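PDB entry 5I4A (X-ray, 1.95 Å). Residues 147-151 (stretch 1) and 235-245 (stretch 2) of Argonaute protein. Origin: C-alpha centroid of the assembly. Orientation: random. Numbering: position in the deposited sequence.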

# COMPACT_ATOMS: atom_id res chain seq x y z
N SER A 147 1.61 16.97 10.22
CA SER A 147 1.86 16.99 8.79
C SER A 147 0.60 17.48 8.08
O SER A 147 -0.51 17.05 8.39
CB SER A 147 2.28 15.62 8.26
OG SER A 147 1.36 14.60 8.63
N ILE A 148 0.79 18.41 7.14
CA ILE A 148 -0.30 19.02 6.40
C ILE A 148 -0.01 18.78 4.93
O ILE A 148 0.86 19.43 4.34
CB ILE A 148 -0.44 20.52 6.69
CG1 ILE A 148 -0.64 20.76 8.19
CG2 ILE A 148 -1.60 21.11 5.91
CD1 ILE A 148 -0.76 22.24 8.55
N LEU A 149 -0.73 17.83 4.32
CA LEU A 149 -0.50 17.47 2.93
C LEU A 149 -1.57 18.10 2.06
O LEU A 149 -2.72 17.63 2.08
CB LEU A 149 -0.50 15.96 2.76
CG LEU A 149 -0.26 15.49 1.32
CD1 LEU A 149 1.19 15.72 0.94
CD2 LEU A 149 -0.65 14.03 1.15
N PRO A 150 -1.26 19.14 1.30
CA PRO A 150 -2.23 19.64 0.32
C PRO A 150 -2.49 18.60 -0.76
O PRO A 150 -1.58 17.92 -1.23
CB PRO A 150 -1.55 20.90 -0.25
CG PRO A 150 -0.10 20.71 0.03
CD PRO A 150 -0.03 19.96 1.33
N LYS A 151 -3.76 18.47 -1.13
CA LYS A 151 -4.17 17.57 -2.20
C LYS A 151 -5.48 18.10 -2.78
O LYS A 151 -5.87 19.24 -2.51
CB LYS A 151 -4.29 16.13 -1.70
CG LYS A 151 -5.50 15.87 -0.81
CD LYS A 151 -5.82 14.38 -0.72
CE LYS A 151 -4.90 13.67 0.26
NZ LYS A 151 -5.43 12.33 0.62
N GLU A 235 1.05 25.66 -4.62
CA GLU A 235 0.26 26.74 -4.05
C GLU A 235 -0.52 26.27 -2.83
O GLU A 235 -0.81 27.08 -1.93
CB GLU A 235 -0.70 27.31 -5.10
CG GLU A 235 -1.29 28.66 -4.72
CD GLU A 235 -2.41 29.09 -5.64
OE1 GLU A 235 -3.03 28.21 -6.28
OE2 GLU A 235 -2.66 30.31 -5.73
N GLY A 236 -0.84 24.98 -2.76
CA GLY A 236 -1.48 24.44 -1.57
C GLY A 236 -0.55 24.43 -0.37
O GLY A 236 -0.95 24.77 0.74
N PHE A 237 0.71 24.03 -0.58
CA PHE A 237 1.71 24.14 0.48
C PHE A 237 1.87 25.59 0.92
O PHE A 237 2.03 25.87 2.11
CB PHE A 237 3.06 23.58 0.01
CG PHE A 237 3.17 22.08 0.08
CD1 PHE A 237 3.29 21.44 1.30
CD2 PHE A 237 3.18 21.32 -1.08
CE1 PHE A 237 3.41 20.06 1.37
CE2 PHE A 237 3.29 19.94 -1.02
CZ PHE A 237 3.40 19.31 0.21
N LYS A 238 1.81 26.53 -0.03
CA LYS A 238 2.01 27.94 0.26
C LYS A 238 0.75 28.62 0.79
O LYS A 238 0.85 29.64 1.47
CB LYS A 238 2.53 28.67 -0.99
CG LYS A 238 2.82 30.14 -0.78
CD LYS A 238 4.04 30.60 -1.57
CE LYS A 238 4.36 32.06 -1.25
NZ LYS A 238 5.79 32.23 -0.87
N LYS A 239 -0.43 28.08 0.50
CA LYS A 239 -1.67 28.63 1.04
C LYS A 239 -1.95 28.18 2.47
O LYS A 239 -2.95 28.62 3.05
CB LYS A 239 -2.86 28.27 0.15
CG LYS A 239 -3.21 29.32 -0.89
CD LYS A 239 -4.23 28.79 -1.88
CE LYS A 239 -5.50 29.62 -1.89
NZ LYS A 239 -6.58 28.96 -2.67
N ILE A 240 -1.10 27.32 3.04
CA ILE A 240 -1.37 26.78 4.38
C ILE A 240 -1.54 27.87 5.43
O ILE A 240 -2.53 27.82 6.18
CB ILE A 240 -0.29 25.76 4.76
CG1 ILE A 240 -0.40 24.51 3.88
CG2 ILE A 240 -0.39 25.39 6.23
CD1 ILE A 240 0.62 23.44 4.23
N PRO A 241 -0.64 28.86 5.56
CA PRO A 241 -0.79 29.83 6.66
C PRO A 241 -2.10 30.59 6.63
O PRO A 241 -2.72 30.79 7.68
CB PRO A 241 0.42 30.75 6.48
CG PRO A 241 1.41 29.94 5.73
CD PRO A 241 0.60 29.11 4.79
N LYS A 242 -2.54 31.03 5.45
CA LYS A 242 -3.78 31.81 5.37
C LYS A 242 -5.01 30.92 5.40
O LYS A 242 -5.93 31.15 6.19
CB LYS A 242 -3.77 32.68 4.11
CG LYS A 242 -5.02 33.52 3.95
CD LYS A 242 -4.82 34.61 2.91
CE LYS A 242 -6.02 35.54 2.89
NZ LYS A 242 -6.38 35.99 4.26
N THR A 243 -5.05 29.89 4.54
CA THR A 243 -6.24 29.06 4.43
C THR A 243 -6.51 28.30 5.72
O THR A 243 -7.67 28.12 6.12
CB THR A 243 -6.09 28.09 3.25
OG1 THR A 243 -5.90 28.84 2.04
CG2 THR A 243 -7.33 27.22 3.10
N LEU A 244 -5.46 27.84 6.40
CA LEU A 244 -5.59 27.10 7.65
C LEU A 244 -5.29 27.96 8.87
O LEU A 244 -4.83 27.44 9.89
CB LEU A 244 -4.69 25.87 7.63
CG LEU A 244 -4.91 24.90 6.46
CD1 LEU A 244 -4.01 23.68 6.62
CD2 LEU A 244 -6.37 24.49 6.37
N GLY A 245 -5.54 29.27 8.79
CA GLY A 245 -5.16 30.17 9.86
C GLY A 245 -5.74 29.78 11.21
O GLY A 245 -5.10 29.96 12.25

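How are the two backbones arranged? Residues 147-151 form part of a β-strand that runs on in both directions, while stretch 2 is largely helical, with residues 235-238 and 240-243 in helical conformation. The two segments lie far apart in the chain but come together where Pro-150 faces Gly-236, their CA atoms 5.2 Å apart. Within stretch 2, backbone hydrogen bonds hold the turns: Lys-239 N to Glu-235 O at 2.7 Å, Thr-243 N to Lys-239 O at 2.9 Å, and Leu-244 N to Ile-240 O at 2.9 Å. No hydrogen bond crosses between the stretches, so the contact, which buries 300 Å² in total, rests on apolar packing.

What lets the strand come so close at Gly-236? Glycine leaves a gap on the side of the helix that faces the strand, and the ring of Pro-150 occupies it, with Pro-150 CB 3.7 Å from Gly-236 C. A β-carbon built onto Gly-236 would fall 2.7 Å from Pro-150 CB, a clash. The close approach of the two backbones here therefore depends on the absence of a side chain.

How does Phe-237 engage the strand? Its CA-to-CB bond points sideways, but the ring reaches nearer, and Pro-150 lies over one of its faces. Pro-150 CG sits 3.4 Å from the centroid of the Phe-237 ring and only 7° off the ring normal, a CH-π contact in which the slightly positive C-H groups of proline meet the π electrons of the ring. Pro-150 CD adds a close approach to Phe-237 CE1, also at 3.4 Å. Leu-149 has its CA-to-CB bond directed away from stretch 2, yet its end comes back far enough for Leu-149 CD1 to lie 4.3 Å from Phe-237 CZ, a looser contact made obliquely to the ring.

What does Ile-148 contribute? Its CA-to-CB bond points toward stretch 2, as does that of Pro-150 two residues along; the alternation of a β-strand puts both on the same side, with Leu-149 turned away between them. The methyl Ile-148 CG2 meets two partners, lying 3.6 Å from Ile-240 CD1 and 3.6 Å from Leu-244 CD1. These two residues, four apart in sequence, both direct their CA-to-CB bonds toward the strand, although Leu-244 has already left helical geometry. All three side chains are buried hydrocarbon, and their van der Waals contact keeps apolar surface away from water.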